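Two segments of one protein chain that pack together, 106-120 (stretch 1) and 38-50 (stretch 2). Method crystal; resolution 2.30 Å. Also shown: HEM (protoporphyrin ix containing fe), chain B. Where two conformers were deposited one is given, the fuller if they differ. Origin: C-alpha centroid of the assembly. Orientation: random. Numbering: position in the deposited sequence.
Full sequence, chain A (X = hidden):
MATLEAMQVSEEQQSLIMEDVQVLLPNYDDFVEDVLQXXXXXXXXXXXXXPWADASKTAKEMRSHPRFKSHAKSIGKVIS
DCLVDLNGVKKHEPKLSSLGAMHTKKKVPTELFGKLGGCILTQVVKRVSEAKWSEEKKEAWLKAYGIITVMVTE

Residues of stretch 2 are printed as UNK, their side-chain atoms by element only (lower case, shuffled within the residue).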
# COMPACT_ATOMS: atom_id res chain seq x y z
N LYS A 106 1.62 -14.17 8.31
CA LYS A 106 2.86 -14.05 7.54
C LYS A 106 3.17 -12.58 7.22
O LYS A 106 4.33 -12.17 7.15
CB LYS A 106 2.70 -14.82 6.24
CG LYS A 106 3.92 -15.56 5.77
CD LYS A 106 3.60 -16.40 4.47
CE LYS A 106 4.38 -17.74 4.38
NZ LYS A 106 3.41 -18.85 4.69
N LYS A 107 2.16 -11.78 6.96
CA LYS A 107 2.49 -10.35 6.66
C LYS A 107 2.49 -9.47 7.91
O LYS A 107 3.25 -8.49 7.98
CB LYS A 107 1.55 -9.74 5.63
CG LYS A 107 1.65 -10.39 4.23
CD LYS A 107 0.65 -9.76 3.24
CE LYS A 107 0.49 -10.58 1.95
NZ LYS A 107 -0.03 -9.71 0.92
N VAL A 108 1.65 -9.79 8.89
CA VAL A 108 1.59 -8.94 10.08
C VAL A 108 1.74 -9.85 11.31
O VAL A 108 0.86 -10.66 11.61
CB VAL A 108 0.28 -8.16 10.17
CG1 VAL A 108 0.21 -7.41 11.50
CG2 VAL A 108 0.09 -7.30 8.96
N PRO A 109 2.84 -9.68 12.05
CA PRO A 109 3.01 -10.52 13.23
C PRO A 109 1.81 -10.33 14.16
O PRO A 109 1.40 -9.19 14.50
CB PRO A 109 4.28 -9.97 13.88
CG PRO A 109 5.12 -9.41 12.67
CD PRO A 109 4.00 -8.81 11.77
N THR A 110 1.25 -11.44 14.55
CA THR A 110 -0.00 -11.45 15.24
C THR A 110 -0.02 -10.65 16.58
O THR A 110 -1.04 -10.04 16.89
CB THR A 110 -0.46 -12.91 15.37
OG1 THR A 110 -1.65 -12.96 16.13
CG2 THR A 110 0.58 -13.63 16.20
N GLU A 111 1.11 -10.60 17.32
CA GLU A 111 1.15 -9.82 18.57
C GLU A 111 1.06 -8.30 18.33
O GLU A 111 0.71 -7.53 19.23
CB GLU A 111 2.35 -10.23 19.47
CG GLU A 111 2.18 -11.60 20.20
CD GLU A 111 0.83 -11.71 21.00
OE1 GLU A 111 0.67 -11.13 22.14
OE2 GLU A 111 -0.08 -12.40 20.46
N LEU A 112 1.31 -7.84 17.12
CA LEU A 112 1.07 -6.41 16.87
C LEU A 112 -0.40 -5.93 16.97
O LEU A 112 -0.66 -4.75 17.22
CB LEU A 112 1.67 -5.98 15.53
CG LEU A 112 3.24 -5.97 15.46
CD1 LEU A 112 3.66 -5.57 14.02
CD2 LEU A 112 3.78 -4.92 16.40
N PHE A 113 -1.36 -6.82 16.74
CA PHE A 113 -2.77 -6.43 16.96
C PHE A 113 -2.98 -5.99 18.42
O PHE A 113 -3.56 -4.94 18.67
CB PHE A 113 -3.75 -7.59 16.53
CG PHE A 113 -4.02 -7.58 15.03
CD1 PHE A 113 -4.99 -6.75 14.50
CD2 PHE A 113 -3.22 -8.30 14.16
CE1 PHE A 113 -5.18 -6.68 13.13
CE2 PHE A 113 -3.43 -8.29 12.76
CZ PHE A 113 -4.40 -7.47 12.26
N GLY A 114 -2.53 -6.79 19.36
CA GLY A 114 -2.55 -6.43 20.81
C GLY A 114 -1.88 -5.12 21.10
O GLY A 114 -2.39 -4.28 21.83
N LYS A 115 -0.74 -4.89 20.50
CA LYS A 115 -0.04 -3.62 20.69
C LYS A 115 -0.82 -2.39 20.21
O LYS A 115 -0.85 -1.33 20.90
CB LYS A 115 1.34 -3.70 19.98
CG LYS A 115 2.32 -4.73 20.63
CD LYS A 115 2.41 -4.67 22.21
CE LYS A 115 3.44 -5.69 22.75
NZ LYS A 115 3.20 -7.11 22.28
N LEU A 116 -1.36 -2.49 18.99
CA LEU A 116 -2.13 -1.44 18.40
C LEU A 116 -3.37 -1.26 19.31
O LEU A 116 -3.76 -0.15 19.59
CB LEU A 116 -2.59 -1.78 16.96
CG LEU A 116 -3.47 -0.69 16.27
CD1 LEU A 116 -2.81 0.68 16.06
CD2 LEU A 116 -4.02 -1.16 14.90
N GLY A 117 -3.99 -2.32 19.81
CA GLY A 117 -5.16 -2.04 20.68
C GLY A 117 -4.73 -1.32 21.93
O GLY A 117 -5.43 -0.44 22.43
N GLY A 118 -3.51 -1.59 22.44
CA GLY A 118 -3.07 -0.78 23.62
C GLY A 118 -2.94 0.68 23.30
O GLY A 118 -3.23 1.55 24.14
N CYS A 119 -2.48 0.97 22.08
CA CYS A 119 -2.35 2.39 21.69
C CYS A 119 -3.70 3.11 21.53
O CYS A 119 -3.81 4.32 21.84
CB CYS A 119 -1.54 2.57 20.40
SG CYS A 119 0.22 1.92 20.47
N ILE A 120 -4.69 2.40 20.95
CA ILE A 120 -6.06 3.01 20.82
C ILE A 120 -6.53 3.32 22.24
O ILE A 120 -6.89 4.44 22.53
CB ILE A 120 -7.00 2.02 20.09
CG1 ILE A 120 -6.58 2.00 18.58
CG2 ILE A 120 -8.43 2.52 20.24
CD1 ILE A 120 -7.07 0.75 17.84
N UNK A 38 1.99 6.78 17.88
CA UNK A 38 2.49 6.10 19.09
C UNK A 38 2.79 4.65 18.69
O UNK A 38 3.79 4.07 19.16
c UNK A 38 1.89 5.48 21.55
c UNK A 38 1.41 6.10 20.17
o UNK A 38 -0.48 5.46 22.23
n UNK A 38 1.03 4.45 23.67
c UNK A 38 0.71 5.13 22.52
N UNK A 39 1.90 4.03 17.89
CA UNK A 39 2.10 2.62 17.48
C UNK A 39 3.48 2.44 16.79
O UNK A 39 4.20 1.45 17.05
c UNK A 39 1.02 2.23 16.50
c UNK A 39 1.06 -1.83 14.98
c UNK A 39 1.07 0.80 16.01
c UNK A 39 1.12 -0.25 16.86
c UNK A 39 0.98 -0.76 14.15
c UNK A 39 1.01 0.53 14.64
c UNK A 39 1.12 -1.60 16.37
N UNK A 40 3.82 3.38 15.91
CA UNK A 40 5.07 3.34 15.17
C UNK A 40 6.29 3.68 16.08
O UNK A 40 7.33 3.12 15.88
c UNK A 40 5.42 4.40 10.55
c UNK A 40 3.93 3.78 12.85
s UNK A 40 3.89 4.94 11.43
c UNK A 40 5.00 4.29 13.92
N UNK A 41 6.13 4.59 17.05
CA UNK A 41 7.18 4.83 18.06
C UNK A 41 7.52 3.62 18.90
O UNK A 41 8.73 3.29 19.12
o UNK A 41 5.55 8.23 19.89
o UNK A 41 6.62 9.66 18.49
c UNK A 41 6.79 6.02 18.94
c UNK A 41 6.31 8.48 18.91
c UNK A 41 6.81 7.31 18.14
N UNK A 42 6.50 2.89 19.31
CA UNK A 42 6.71 1.77 20.24
C UNK A 42 7.03 0.49 19.53
O UNK A 42 7.65 -0.47 20.16
o UNK A 42 3.72 3.58 23.87
c UNK A 42 3.88 2.75 22.93
c UNK A 42 5.12 2.92 22.02
o UNK A 42 3.09 1.75 22.81
c UNK A 42 5.50 1.61 21.20
N UNK A 43 6.68 0.40 18.23
CA UNK A 43 6.91 -0.90 17.51
C UNK A 43 7.66 -0.60 16.20
O UNK A 43 7.03 -0.44 15.11
o UNK A 43 4.93 -2.77 19.20
c UNK A 43 5.61 -1.55 17.21
c UNK A 43 4.77 -1.77 18.50
n UNK A 43 3.91 -0.79 18.81
N UNK A 44 8.98 -0.45 16.31
CA UNK A 44 9.78 0.15 15.23
C UNK A 44 9.76 -0.74 14.04
O UNK A 44 9.89 -0.23 12.92
c UNK A 44 11.21 0.22 15.82
c UNK A 44 9.69 -0.49 17.60
c UNK A 44 11.02 -0.03 17.33
N UNK A 45 9.54 -2.03 14.20
CA UNK A 45 9.41 -2.85 12.99
C UNK A 45 8.28 -2.50 12.02
O UNK A 45 8.27 -3.04 10.88
c UNK A 45 8.03 -4.55 15.68
c UNK A 45 9.25 -4.31 13.37
o UNK A 45 7.52 -5.48 16.36
c UNK A 45 7.93 -4.67 14.14
o UNK A 45 8.61 -3.56 16.18
N UNK A 46 7.33 -1.64 12.43
CA UNK A 46 6.27 -1.24 11.52
C UNK A 46 6.81 -0.40 10.36
O UNK A 46 6.11 -0.11 9.35
c UNK A 46 4.56 -1.08 13.41
c UNK A 46 5.24 -0.34 12.26
o UNK A 46 5.98 0.71 12.82
N UNK A 47 8.02 0.11 10.52
CA UNK A 47 8.60 0.96 9.47
C UNK A 47 9.06 0.04 8.31
O UNK A 47 9.21 0.53 7.20
c UNK A 47 9.43 5.47 10.36
c UNK A 47 9.19 3.23 11.84
c UNK A 47 9.56 3.09 10.53
c UNK A 47 9.68 4.21 9.77
c UNK A 47 9.83 1.71 9.94
c UNK A 47 8.94 4.47 12.44
c UNK A 47 9.06 5.56 11.73
N UNK A 48 9.27 -1.25 8.55
CA UNK A 48 9.47 -2.23 7.48
C UNK A 48 8.15 -2.83 6.99
O UNK A 48 8.06 -3.09 5.83
o UNK A 48 12.38 -1.43 6.69
n UNK A 48 12.87 -0.79 8.89
c UNK A 48 10.40 -3.40 7.86
c UNK A 48 12.35 -1.66 7.96
c UNK A 48 11.70 -2.95 8.53
N UNK A 49 7.10 -2.92 7.83
CA UNK A 49 5.82 -3.52 7.42
C UNK A 49 4.92 -2.53 6.61
O UNK A 49 4.40 -2.89 5.58
c UNK A 49 5.97 -5.07 9.36
c UNK A 49 5.61 -5.28 10.90
c UNK A 49 3.76 -4.63 8.30
c UNK A 49 5.08 -4.02 8.67
N UNK A 50 4.80 -1.27 7.03
CA UNK A 50 4.10 -0.30 6.25
C UNK A 50 5.02 0.09 5.07
O UNK A 50 6.10 0.64 5.25
c UNK A 50 0.78 0.47 10.21
c UNK A 50 3.04 1.08 9.48
c UNK A 50 2.08 0.92 10.52
c UNK A 50 3.79 0.93 7.06
c UNK A 50 1.45 0.30 7.83
c UNK A 50 2.75 0.72 8.16
c UNK A 50 0.45 0.12 8.82
CHA HEM B . -3.75 -1.92 5.62
CHB HEM B . -7.09 -1.24 9.02
CHC HEM B . -4.23 -3.67 12.16
CHD HEM B . -0.57 -3.32 9.08
C1A HEM B . -4.91 -1.54 6.25
C2A HEM B . -6.07 -0.99 5.63
C3A HEM B . -6.98 -0.80 6.56
C4A HEM B . -6.45 -1.27 7.78
CMA HEM B . -8.43 -0.23 6.39
CAA HEM B . -6.18 -0.70 4.10
CBA HEM B . -5.86 0.77 3.89
CGA HEM B . -5.67 1.11 2.42
O1A HEM B . -6.40 0.68 1.54
O2A HEM B . -4.72 1.85 2.11
C1B HEM B . -6.64 -1.88 10.19
C2B HEM B . -7.39 -2.08 11.42
C3B HEM B . -6.64 -2.77 12.26
C4B HEM B . -5.35 -2.99 11.63
CMB HEM B . -8.85 -1.59 11.60
CAB HEM B . -6.99 -3.18 13.71
CBB HEM B . -7.91 -4.12 13.92
C1C HEM B . -2.96 -3.70 11.62
C2C HEM B . -1.70 -4.00 12.33
C3C HEM B . -0.70 -3.81 11.50
C4C HEM B . -1.28 -3.45 10.24
CMC HEM B . -1.57 -4.36 13.83
CAC HEM B . 0.83 -4.04 11.81
CBC HEM B . 1.71 -3.25 11.19
C1D HEM B . -1.09 -3.12 7.81
C2D HEM B . -0.40 -3.30 6.52
C3D HEM B . -1.42 -2.86 5.55
C4D HEM B . -2.61 -2.41 6.25
CMD HEM B . 1.03 -3.72 6.20
CAD HEM B . -1.26 -2.68 4.04
CBD HEM B . -0.96 -1.44 4.95
CGD HEM B . -0.61 -0.48 3.99
O1D HEM B . -0.07 0.55 4.45
O2D HEM B . -0.87 -0.90 2.81
NA HEM B . -5.19 -1.71 7.55
NB HEM B . -5.44 -2.46 10.37
NC HEM B . -2.65 -3.35 10.37
ND HEM B . -2.39 -2.68 7.56
FE HEM B . -3.91 -2.57 8.90

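Position 38 carries three carbons, the last bearing one oxygen and one nitrogen, and reaches the end of stretch 1 near Cys119; this is Gln38. Its OE1 lies 3.5 Å from Cys119 O.

Position 39 has one carbon and then a six-carbon ring, packed against Leu112, Lys115, Leu116 and Cys119: Phe39. Leu116 CD1 sits over the ring face, 4.1 Å from its centroid, while Cys119 SG and Lys115 CB lie at the edge. The tip continues to the heme, CZ being 3.8 Å from HEM CMC.

Position 40, an unbranched chain of two carbons, sulfur and carbon, points away from stretch 1: Met40. Position 41 has three carbons, the third with two oxygens, and stays out of reach: Glu41. Position 42 has the same atoms but points toward stretch 1 and touches Cys119; it is Glu42, whose OE1 is 3.7 Å from Cys119 SG and whose OE2 accepts the hydrogen bond from Gln38 NE2 at 2.8 Å.

Position 43 has two carbons, the second with an oxygen and a nitrogen, against Leu112 and Lys115: Asn43, the first residue to leave helical geometry. Its ND2 donates to Phe39 O at 2.9 Å, tying the side chain back to the helix, while OD1 rests 3.6 Å from Lys115 CG.

At 44 three carbons close onto the backbone nitrogen, far from stretch 1: Pro44. At 45 three carbons end in two oxygens beside Leu112: Glu45, with OE2 3.8 Å from Leu112 CD2. At 46 one carbon carries an oxygen and a carbon, without contact to stretch 1: Thr46, which closes a type I turn from Asn43, its OG1 donating to Asn43 O at 2.8 Å.

Position 47, a carbon and a six-carbon ring, is out of reach: Phe47. So is 48, three carbons ending in oxygen and nitrogen: Gln48. Position 49 has four carbons forked at the first, one arm two carbons long, packed on Leu112 and Pro109: Ile49, whose CD1 meets Leu112 CD1 at 3.7 Å and Pro109 CD at 4.0 Å. At 50 the CA-to-CB bond points away from stretch 1, and the six-carbon ring, though its end comes nearer, makes no contact there; HEM CBC lies over one face: Phe50.

No hydrogen bond crosses this contact; it works by packing. Phe39 fits against successive turns of the stretch 1 helix, and Ile49 joins it on Leu112 after the chain has turned. The side-chain hydrogen bonds of Gln38, Asn43 and Thr46 stay within stretch 2, bracing the turn and helix end. Leu112, Leu116 and Phe39 also touch the heme, so one packing surface serves both helix and cofactor.

Stretch 2, residues 38-50: QFMEENPETFQIF
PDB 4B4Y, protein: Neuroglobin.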